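Local coordinates for aminotransferase class-III (Ochrobactrum anthropi, PDB 5GHG), which probably transfers amino groups between amines and keto compounds with a pyridoxal-phosphate-type cofactor, bound here in its pyridoxamine form, as an omega-transaminase, at residues Phe186-Gln191 / Glu384-Lys389; Lys404-Leu409 / Asp421-Cys426. The protein carries 1 engineered substitution. All coordinates share one frame; numbering follows the deposited sequence.

Interaction 1. Residues Phe186-Gln191 / Glu384-Lys389; sequences FYREGQ and ELVTDK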
ATOM      1  N   PHE B 186       8.209  -5.807  30.443  1.00  4.37           N
ATOM      2  CA  PHE B 186       8.795  -6.149  31.740  1.00  5.05           C
ATOM      3  C   PHE B 186       8.478  -7.596  32.133  1.00  6.54           C
ATOM      4  O   PHE B 186       9.355  -8.330  32.606  1.00  5.28           O
ATOM      5  CB  PHE B 186       8.299  -5.160  32.791  1.00  6.93           C
ATOM      6  CG  PHE B 186       8.841  -5.403  34.169  1.00  8.14           C
ATOM      7  CD1 PHE B 186      10.203  -5.439  34.400  1.00  6.58           C
ATOM      8  CD2 PHE B 186       7.969  -5.552  35.245  1.00 10.67           C
ATOM      9  CE1 PHE B 186      10.707  -5.648  35.683  1.00  8.71           C
ATOM     10  CE2 PHE B 186       8.466  -5.757  36.540  1.00 10.50           C
ATOM     11  CZ  PHE B 186       9.844  -5.808  36.748  1.00  8.38           C
ATOM     12  N   TYR B 187       7.237  -8.024  31.921  1.00  6.08           N
ATOM     13  CA  TYR B 187       6.834  -9.382  32.284  1.00  7.13           C
ATOM     14  C   TYR B 187       7.681 -10.442  31.592  1.00  6.36           C
ATOM     15  O   TYR B 187       7.957 -11.499  32.169  1.00  6.27           O
ATOM     16  CB  TYR B 187       5.344  -9.568  31.940  1.00  5.89           C
ATOM     17  CG  TYR B 187       4.793 -10.959  32.203  1.00  8.15           C
ATOM     18  CD1 TYR B 187       4.606 -11.416  33.502  1.00  9.07           C
ATOM     19  CD2 TYR B 187       4.414 -11.788  31.155  1.00  6.74           C
ATOM     20  CE1 TYR B 187       4.079 -12.687  33.749  1.00  7.57           C
ATOM     21  CE2 TYR B 187       3.888 -13.053  31.392  1.00  7.66           C
ATOM     22  CZ  TYR B 187       3.722 -13.496  32.688  1.00  8.04           C
ATOM     23  OH  TYR B 187       3.208 -14.744  32.935  1.00  8.08           O
ATOM     24  N   ARG B 188       8.063 -10.205  30.343  1.00  5.32           N
ATOM     25  CA  ARG B 188       8.832 -11.194  29.588  1.00  6.00           C
ATOM     26  C   ARG B 188      10.336 -10.932  29.561  1.00  8.54           C
ATOM     27  O   ARG B 188      11.096 -11.819  29.189  1.00  9.38           O
ATOM     28  CB  ARG B 188       8.313 -11.274  28.142  1.00  8.40           C
ATOM     29  CG  ARG B 188       6.993 -12.056  27.997  1.00  8.72           C
ATOM     30  CD  ARG B 188       7.223 -13.539  28.235  1.00 11.30           C
ATOM     31  NE  ARG B 188       5.982 -14.280  28.432  1.00 10.71           N
ATOM     32  CZ  ARG B 188       5.929 -15.540  28.885  1.00 11.10           C
ATOM     33  NH1 ARG B 188       7.051 -16.177  29.177  1.00  8.93           N
ATOM     34  NH2 ARG B 188       4.767 -16.148  29.059  1.00  8.57           N
ATOM     35  N   GLU B 189      10.780  -9.721  29.904  1.00  7.79           N
ATOM     36  CA  GLU B 189      12.190  -9.372  29.743  1.00  8.23           C
ATOM     37  C   GLU B 189      12.879  -8.992  31.034  1.00  9.75           C
ATOM     38  O   GLU B 189      14.111  -8.985  31.066  1.00 10.52           O
ATOM     39  CB  GLU B 189      12.350  -8.213  28.741  1.00  8.74           C
ATOM     40  CG  GLU B 189      11.899  -8.545  27.324  1.00  9.46           C
ATOM     41  CD  GLU B 189      12.872  -9.447  26.613  1.00 17.57           C
ATOM     42  OE1 GLU B 189      12.480 -10.052  25.594  1.00 21.13           O
ATOM     43  OE2 GLU B 189      14.035  -9.538  27.073  1.00 16.97           O
ATOM     44  N   GLY B 190      12.135  -8.652  32.078  1.00  7.15           N
ATOM     45  CA  GLY B 190      12.763  -8.238  33.322  1.00  8.01           C
ATOM     46  C   GLY B 190      13.529  -9.390  33.940  1.00 13.83           C
ATOM     47  O   GLY B 190      13.120 -10.542  33.862  1.00  9.35           O
ATOM     48  N   GLN B 191      14.665  -9.072  34.542  1.00 12.62           N
ATOM     49  CA  GLN B 191      15.504 -10.104  35.137  1.00 13.89           C
ATOM     50  C   GLN B 191      15.083 -10.337  36.579  1.00 15.74           C
ATOM     51  O   GLN B 191      14.308  -9.564  37.163  1.00 13.08           O
ATOM     52  CB  GLN B 191      16.974  -9.700  35.021  1.00 14.20           C
ATOM     53  CG  GLN B 191      17.404  -9.564  33.564  1.00 17.35           C
ATOM     54  CD  GLN B 191      18.741  -8.852  33.383  1.00 18.36           C
ATOM     55  OE1 GLN B 191      19.273  -8.232  34.302  1.00 18.61           O
ATOM     56  NE2 GLN B 191      19.275  -8.927  32.174  1.00 21.78           N
ATOM     57  N   GLU B 384      -2.366 -12.099  28.844  1.00  4.36           N
ATOM     58  CA  GLU B 384      -1.434 -13.156  28.468  1.00  4.32           C
ATOM     59  C   GLU B 384      -1.692 -14.397  29.303  1.00  5.49           C
ATOM     60  O   GLU B 384      -1.710 -14.333  30.538  1.00  5.36           O
ATOM     61  CB  GLU B 384       0.024 -12.712  28.615  1.00  4.65           C
ATOM     62  CG  GLU B 384       1.000 -13.760  28.102  1.00  4.21           C
ATOM     63  CD  GLU B 384       2.404 -13.231  27.845  1.00  6.59           C
ATOM     64  OE1 GLU B 384       2.582 -12.002  27.842  1.00  9.42           O
ATOM     65  OE2 GLU B 384       3.330 -14.057  27.648  1.00  8.40           O
ATOM     66  N   LEU B 385      -1.886 -15.521  28.623  1.00  5.05           N
ATOM     67  CA  LEU B 385      -2.288 -16.770  29.248  1.00  5.41           C
ATOM     68  C   LEU B 385      -1.096 -17.691  29.460  1.00  4.60           C
ATOM     69  O   LEU B 385      -0.186 -17.757  28.618  1.00  4.42           O
ATOM     70  CB  LEU B 385      -3.342 -17.477  28.386  1.00  5.02           C
ATOM     71  CG  LEU B 385      -4.581 -16.653  28.055  1.00  5.60           C
ATOM     72  CD1 LEU B 385      -5.548 -17.456  27.205  1.00  7.23           C
ATOM     73  CD2 LEU B 385      -5.266 -16.141  29.329  1.00  5.40           C
ATOM     74  N   VAL B 386      -1.125 -18.423  30.568  1.00  5.72           N
ATOM     75  CA  VAL B 386      -0.094 -19.401  30.926  1.00  7.27           C
ATOM     76  C   VAL B 386      -0.792 -20.537  31.670  1.00  8.10           C
ATOM     77  O   VAL B 386      -1.889 -20.370  32.191  1.00  8.44           O
ATOM     78  CB  VAL B 386       1.006 -18.775  31.825  1.00  7.07           C
ATOM     79  CG1 VAL B 386       1.726 -17.646  31.106  1.00  6.09           C
ATOM     80  CG2 VAL B 386       0.403 -18.250  33.103  1.00  9.48           C
ATOM     81  N   THR B 387      -0.142 -21.699  31.727  1.00 11.22           N
ATOM     82  CA  THR B 387      -0.598 -22.750  32.641  1.00 12.95           C
ATOM     83  C   THR B 387       0.273 -22.907  33.875  1.00 13.67           C
ATOM     84  O   THR B 387      -0.164 -23.517  34.849  1.00 14.65           O
ATOM     85  CB  THR B 387      -0.694 -24.109  31.929  1.00 16.08           C
ATOM     86  OG1 THR B 387       0.538 -24.406  31.266  1.00 17.35           O
ATOM     87  CG2 THR B 387      -1.818 -24.087  30.909  1.00 14.27           C
ATOM     88  N   ASP B 388       1.485 -22.362  33.860  1.00 13.98           N
ATOM     89  CA  ASP B 388       2.381 -22.390  35.019  1.00 12.46           C
ATOM     90  C   ASP B 388       2.808 -20.950  35.268  1.00 10.79           C
ATOM     91  O   ASP B 388       3.651 -20.412  34.536  1.00  9.98           O
ATOM     92  CB  ASP B 388       3.564 -23.324  34.757  1.00 15.49           C
ATOM     93  CG  ASP B 388       4.532 -23.420  35.960  1.00 21.56           C
ATOM     94  OD1 ASP B 388       4.616 -22.472  36.779  1.00 17.47           O
ATOM     95  OD2 ASP B 388       5.215 -24.453  36.054  1.00 25.37           O
ATOM     96  N   LYS B 389       2.217 -20.323  36.278  1.00  8.16           N
ATOM     97  CA  LYS B 389       2.405 -18.899  36.490  1.00 13.73           C
ATOM     98  C   LYS B 389       3.822 -18.548  36.913  1.00 18.28           C
ATOM     99  O   LYS B 389       4.297 -17.438  36.624  1.00 13.78           O
ATOM    100  CB  LYS B 389       1.417 -18.358  37.509  1.00 15.23           C
ATOM    101  CG  LYS B 389       0.009 -18.177  36.997  1.00 13.96           C
ATOM    102  CD  LYS B 389      -0.756 -17.228  37.925  1.00 22.25           C
ATOM    103  CE  LYS B 389      -2.233 -17.184  37.563  1.00 19.44           C
ATOM    104  NZ  LYS B 389      -2.845 -15.957  38.127  1.00 19.16           N
TER
HETATM  105  O   HOH W   1       2.964 -15.627  35.291  1.00 10.20           O
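A carboxylate near the end of strand 380-385 receives two side chains from the short helix 186-189, and the tight part of the contact gathers round it. Glu384 holds CG anti to its backbone N and runs on extended, long enough to bring its acid group to the helix. Arg188, bent at chi2, turns its guanidinium side-on, so that two nitrogens grip one oxygen: NE lies 2.8 Å from Glu384 OE2 and NH2 lies 2.9 Å from the same OE2. The acceptor sits near the guanidinium plane, yet both donors reach it from above the carboxylate plane, and the N-H...O angles, 145° at NE and 136° at NH2, are well short of straight, as expected when two donors converge on one oxygen. The other oxygen, OE1, forms a salt bridge with Arg375, so each carboxylate oxygen answers an arginine. Tyr187, its CG anti to the backbone N, sets its ring about 80° to the carboxylate plane, with CE2 3.8 Å from Glu384 CD.

Farther along, the packing thins. Tyr187 OH meets Val386 CG1 tip to tip at 3.7 Å, and the same methyl lies 4.0 Å from Arg188 NH2. Beyond the phenol the segments no longer touch directly; a water spans the gap, 2.5 Å from Tyr187 OH and donating to Lys389 O. Arg188 itself is exposed, whereas Glu384 is buried. An alanine in place of Glu384 would probably leave Arg188 and Arg375 without their shared counter-charge and loosen the hold on the helix. Lys392 adds a cation-pi contact with the Tyr187 ring and a hydrogen bond to Tyr187 O. Two arginines, one on each carboxylate oxygen, would be expected to stabilise Glu384 as the anion, a buried acid whose salt bridge is set into ring and methyl packing.

Interaction 2. Residues Lys404-Leu409 / Asp421-Cys426; sequences KANAVL and DTLAFC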
ATOM      1  N   LYS B 404      -6.485 -21.766  21.539  1.00  7.43           N
ATOM      2  CA  LYS B 404      -7.575 -22.489  22.175  1.00  9.08           C
ATOM      3  C   LYS B 404      -8.596 -21.543  22.785  1.00  8.17           C
ATOM      4  O   LYS B 404      -9.809 -21.673  22.547  1.00  6.46           O
ATOM      5  CB  LYS B 404      -7.012 -23.437  23.238  1.00 11.13           C
ATOM      6  CG  LYS B 404      -8.004 -24.401  23.873  1.00 17.21           C
ATOM      7  CD  LYS B 404      -7.248 -25.386  24.782  1.00 17.84           C
ATOM      8  CE  LYS B 404      -8.186 -26.328  25.540  1.00 24.63           C
ATOM      9  NZ  LYS B 404      -8.789 -27.316  24.622  1.00 22.53           N
ATOM     10  N   ALA B 405      -8.128 -20.559  23.556  1.00  5.85           N
ATOM     11  CA  ALA B 405      -9.048 -19.664  24.260  1.00  5.81           C
ATOM     12  C   ALA B 405      -9.759 -18.716  23.281  1.00  5.25           C
ATOM     13  O   ALA B 405     -10.947 -18.426  23.449  1.00  7.75           O
ATOM     14  CB  ALA B 405      -8.299 -18.882  25.335  1.00  6.03           C
ATOM     15  N   ASN B 406      -9.052 -18.258  22.248  1.00  5.41           N
ATOM     16  CA  ASN B 406      -9.642 -17.368  21.255  1.00  4.52           C
ATOM     17  C   ASN B 406     -10.797 -18.053  20.520  1.00  4.91           C
ATOM     18  O   ASN B 406     -11.816 -17.430  20.238  1.00  4.53           O
ATOM     19  CB  ASN B 406      -8.574 -16.926  20.264  1.00  5.03           C
ATOM     20  CG  ASN B 406      -8.975 -15.685  19.462  1.00  8.09           C
ATOM     21  OD1 ASN B 406      -9.587 -14.773  19.994  1.00 10.13           O
ATOM     22  ND2 ASN B 406      -8.602 -15.651  18.208  1.00 11.66           N
ATOM     23  N   ALA B 407     -10.637 -19.342  20.205  1.00  4.58           N
ATOM     24  CA  ALA B 407     -11.715 -20.088  19.556  1.00  6.44           C
ATOM     25  C   ALA B 407     -12.946 -20.199  20.456  1.00  6.21           C
ATOM     26  O   ALA B 407     -14.083 -20.075  19.989  1.00  5.48           O
ATOM     27  CB  ALA B 407     -11.218 -21.470  19.140  1.00  7.23           C
ATOM     28  N   VAL B 408     -12.736 -20.444  21.750  1.00  4.95           N
ATOM     29  CA  VAL B 408     -13.859 -20.517  22.678  1.00  5.82           C
ATOM     30  C   VAL B 408     -14.523 -19.151  22.825  1.00  4.81           C
ATOM     31  O   VAL B 408     -15.752 -19.036  22.848  1.00  3.37           O
ATOM     32  CB  VAL B 408     -13.398 -21.062  24.041  1.00  7.34           C
ATOM     33  CG1 VAL B 408     -14.528 -20.905  25.067  1.00  6.50           C
ATOM     34  CG2 VAL B 408     -13.005 -22.506  23.921  1.00  7.71           C
ATOM     35  N   LEU B 409     -13.719 -18.094  22.915  1.00  3.68           N
ATOM     36  CA  LEU B 409     -14.282 -16.759  23.017  1.00  4.67           C
ATOM     37  C   LEU B 409     -15.146 -16.431  21.789  1.00  5.33           C
ATOM     38  O   LEU B 409     -16.215 -15.818  21.920  1.00  4.52           O
ATOM     39  CB  LEU B 409     -13.164 -15.736  23.186  1.00  4.67           C
ATOM     40  CG  LEU B 409     -13.476 -14.297  23.523  1.00  8.25           C
ATOM     41  CD1 LEU B 409     -14.353 -14.181  24.751  1.00  7.29           C
ATOM     42  CD2 LEU B 409     -12.169 -13.528  23.740  1.00  9.98           C
ATOM     43  N   ASP B 421       0.153 -16.302  22.940  1.00  7.21           N
ATOM     44  CA  ASP B 421      -0.756 -16.642  24.025  1.00  5.98           C
ATOM     45  C   ASP B 421      -1.393 -15.417  24.674  1.00  5.57           C
ATOM     46  O   ASP B 421      -1.984 -15.529  25.742  1.00  4.95           O
ATOM     47  CB  ASP B 421      -0.034 -17.504  25.076  1.00  7.69           C
ATOM     48  CG  ASP B 421       0.234 -18.918  24.579  1.00 10.29           C
ATOM     49  OD1 ASP B 421      -0.503 -19.356  23.664  1.00  8.85           O
ATOM     50  OD2 ASP B 421       1.154 -19.587  25.079  1.00 11.86           O
ATOM     51  N   THR B 422      -1.311 -14.254  24.034  1.00  4.53           N
ATOM     52  CA  THR B 422      -1.978 -13.055  24.506  1.00  4.62           C
ATOM     53  C   THR B 422      -3.264 -12.840  23.722  1.00  4.98           C
ATOM     54  O   THR B 422      -3.246 -12.823  22.489  1.00  6.06           O
ATOM     55  CB  THR B 422      -1.065 -11.821  24.373  1.00  5.54           C
ATOM     56  OG1 THR B 422       0.116 -12.010  25.165  1.00  5.54           O
ATOM     57  CG2 THR B 422      -1.787 -10.554  24.856  1.00  3.91           C
ATOM     58  N   LEU B 423      -4.370 -12.691  24.431  1.00  3.13           N
ATOM     59  CA  LEU B 423      -5.630 -12.235  23.838  1.00  4.63           C
ATOM     60  C   LEU B 423      -5.715 -10.716  23.945  1.00  4.32           C
ATOM     61  O   LEU B 423      -5.543 -10.160  25.029  1.00  4.84           O
ATOM     62  CB  LEU B 423      -6.828 -12.851  24.560  1.00  3.60           C
ATOM     63  CG  LEU B 423      -6.909 -14.372  24.578  1.00  7.35           C
ATOM     64  CD1 LEU B 423      -8.177 -14.802  25.299  1.00  8.20           C
ATOM     65  CD2 LEU B 423      -6.860 -14.914  23.170  1.00  7.41           C
ATOM     66  N   ALA B 424      -5.995 -10.052  22.824  1.00  4.08           N
ATOM     67  CA  ALA B 424      -6.054  -8.591  22.820  1.00  5.97           C
ATOM     68  C   ALA B 424      -7.494  -8.109  22.807  1.00  7.36           C
ATOM     69  O   ALA B 424      -8.397  -8.775  22.296  1.00  6.51           O
ATOM     70  CB  ALA B 424      -5.309  -8.007  21.620  1.00  7.33           C
ATOM     71  N   PHE B 425      -7.704  -6.934  23.384  1.00  5.22           N
ATOM     72  CA  PHE B 425      -8.993  -6.268  23.383  1.00  3.69           C
ATOM     73  C   PHE B 425      -8.759  -4.817  22.970  1.00  6.60           C
ATOM     74  O   PHE B 425      -7.919  -4.128  23.552  1.00  6.05           O
ATOM     75  CB  PHE B 425      -9.661  -6.391  24.740  1.00  6.88           C
ATOM     76  CG  PHE B 425      -9.931  -7.810  25.108  1.00  9.42           C
ATOM     77  CD1 PHE B 425     -11.133  -8.406  24.783  1.00  8.80           C
ATOM     78  CD2 PHE B 425      -8.931  -8.584  25.687  1.00  6.80           C
ATOM     79  CE1 PHE B 425     -11.368  -9.731  25.075  1.00 10.75           C
ATOM     80  CE2 PHE B 425      -9.154  -9.911  25.973  1.00  7.82           C
ATOM     81  CZ  PHE B 425     -10.371 -10.494  25.670  1.00 11.40           C
ATOM     82  N   CYS B 426      -9.469  -4.382  21.936  1.00  3.88           N
ATOM     83  CA  CYS B 426      -9.299  -3.052  21.373  1.00  3.56           C
ATOM     84  C   CYS B 426     -10.616  -2.662  20.708  1.00  3.49           C
ATOM     85  O   CYS B 426     -10.702  -2.534  19.480  1.00  2.92           O
ATOM     86  CB  CYS B 426      -8.139  -3.055  20.368  1.00  6.88           C
ATOM     87  SG  CYS B 426      -7.725  -1.484  19.611  1.00  8.89           S
TER
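Helix 400-411 packs on the mixed sheet that includes strand 422-425, and this contact is a piece of that helix-on-sheet layer in the class-III aminotransferase chain. The short helix and strand segments run 40° apart, their axes approaching to 9.3 Å. Leu423 carries most of the contact. Its CG stands anti to the carbonyl carbon (chi1 -59°), and its two methyls divide the helix surface: CD1 lies 4.1 Å from Ala405 CB, while CD2 lies 3.9 Å from Asn406 CB. Alanine suits its position because a lone methyl lets the leucine come close to the helix. Asn406 crosses Leu423 obliquely and meets it mainly through its aliphatic CB.

One turn on from Ala405, Leu409 reaches tip to tip toward Phe425, its CD2 4.0 Å from Phe425 CZ at the far end of the ring. Leu443 of helix 433-455 touches both Leu423 and Phe425, so a second helix shares this surface. Across the two segments no hydrogen bond forms; methyl, methylene and ring carbons meet at van der Waals distance, and burial of apolar surface is what joins helix to strand.

How the interactions relate
From the N terminus, the chain first passes through 186-191, and interaction 1 closes a long loop when strand 380-385 arrives, after 192 intervening residues that include strands 219-224 and 254-258 of the other sheet. Interaction 2 opens only afterwards, on helix 400-411, and closes a short excursion of 11 residues through strand 414-419. The two therefore lie in series, neither nested nor crossed, with centres about 17 Å apart. They meet at neighbouring strands: Leu385 N probably bonds to Asp421 O, and Leu385 CD1 packs 3.6 Å from Ala405 CB. Interaction 1 thus fastens helix 186-189 to the sheet on which interaction 2 seats helix 400-411, part of its helical cover.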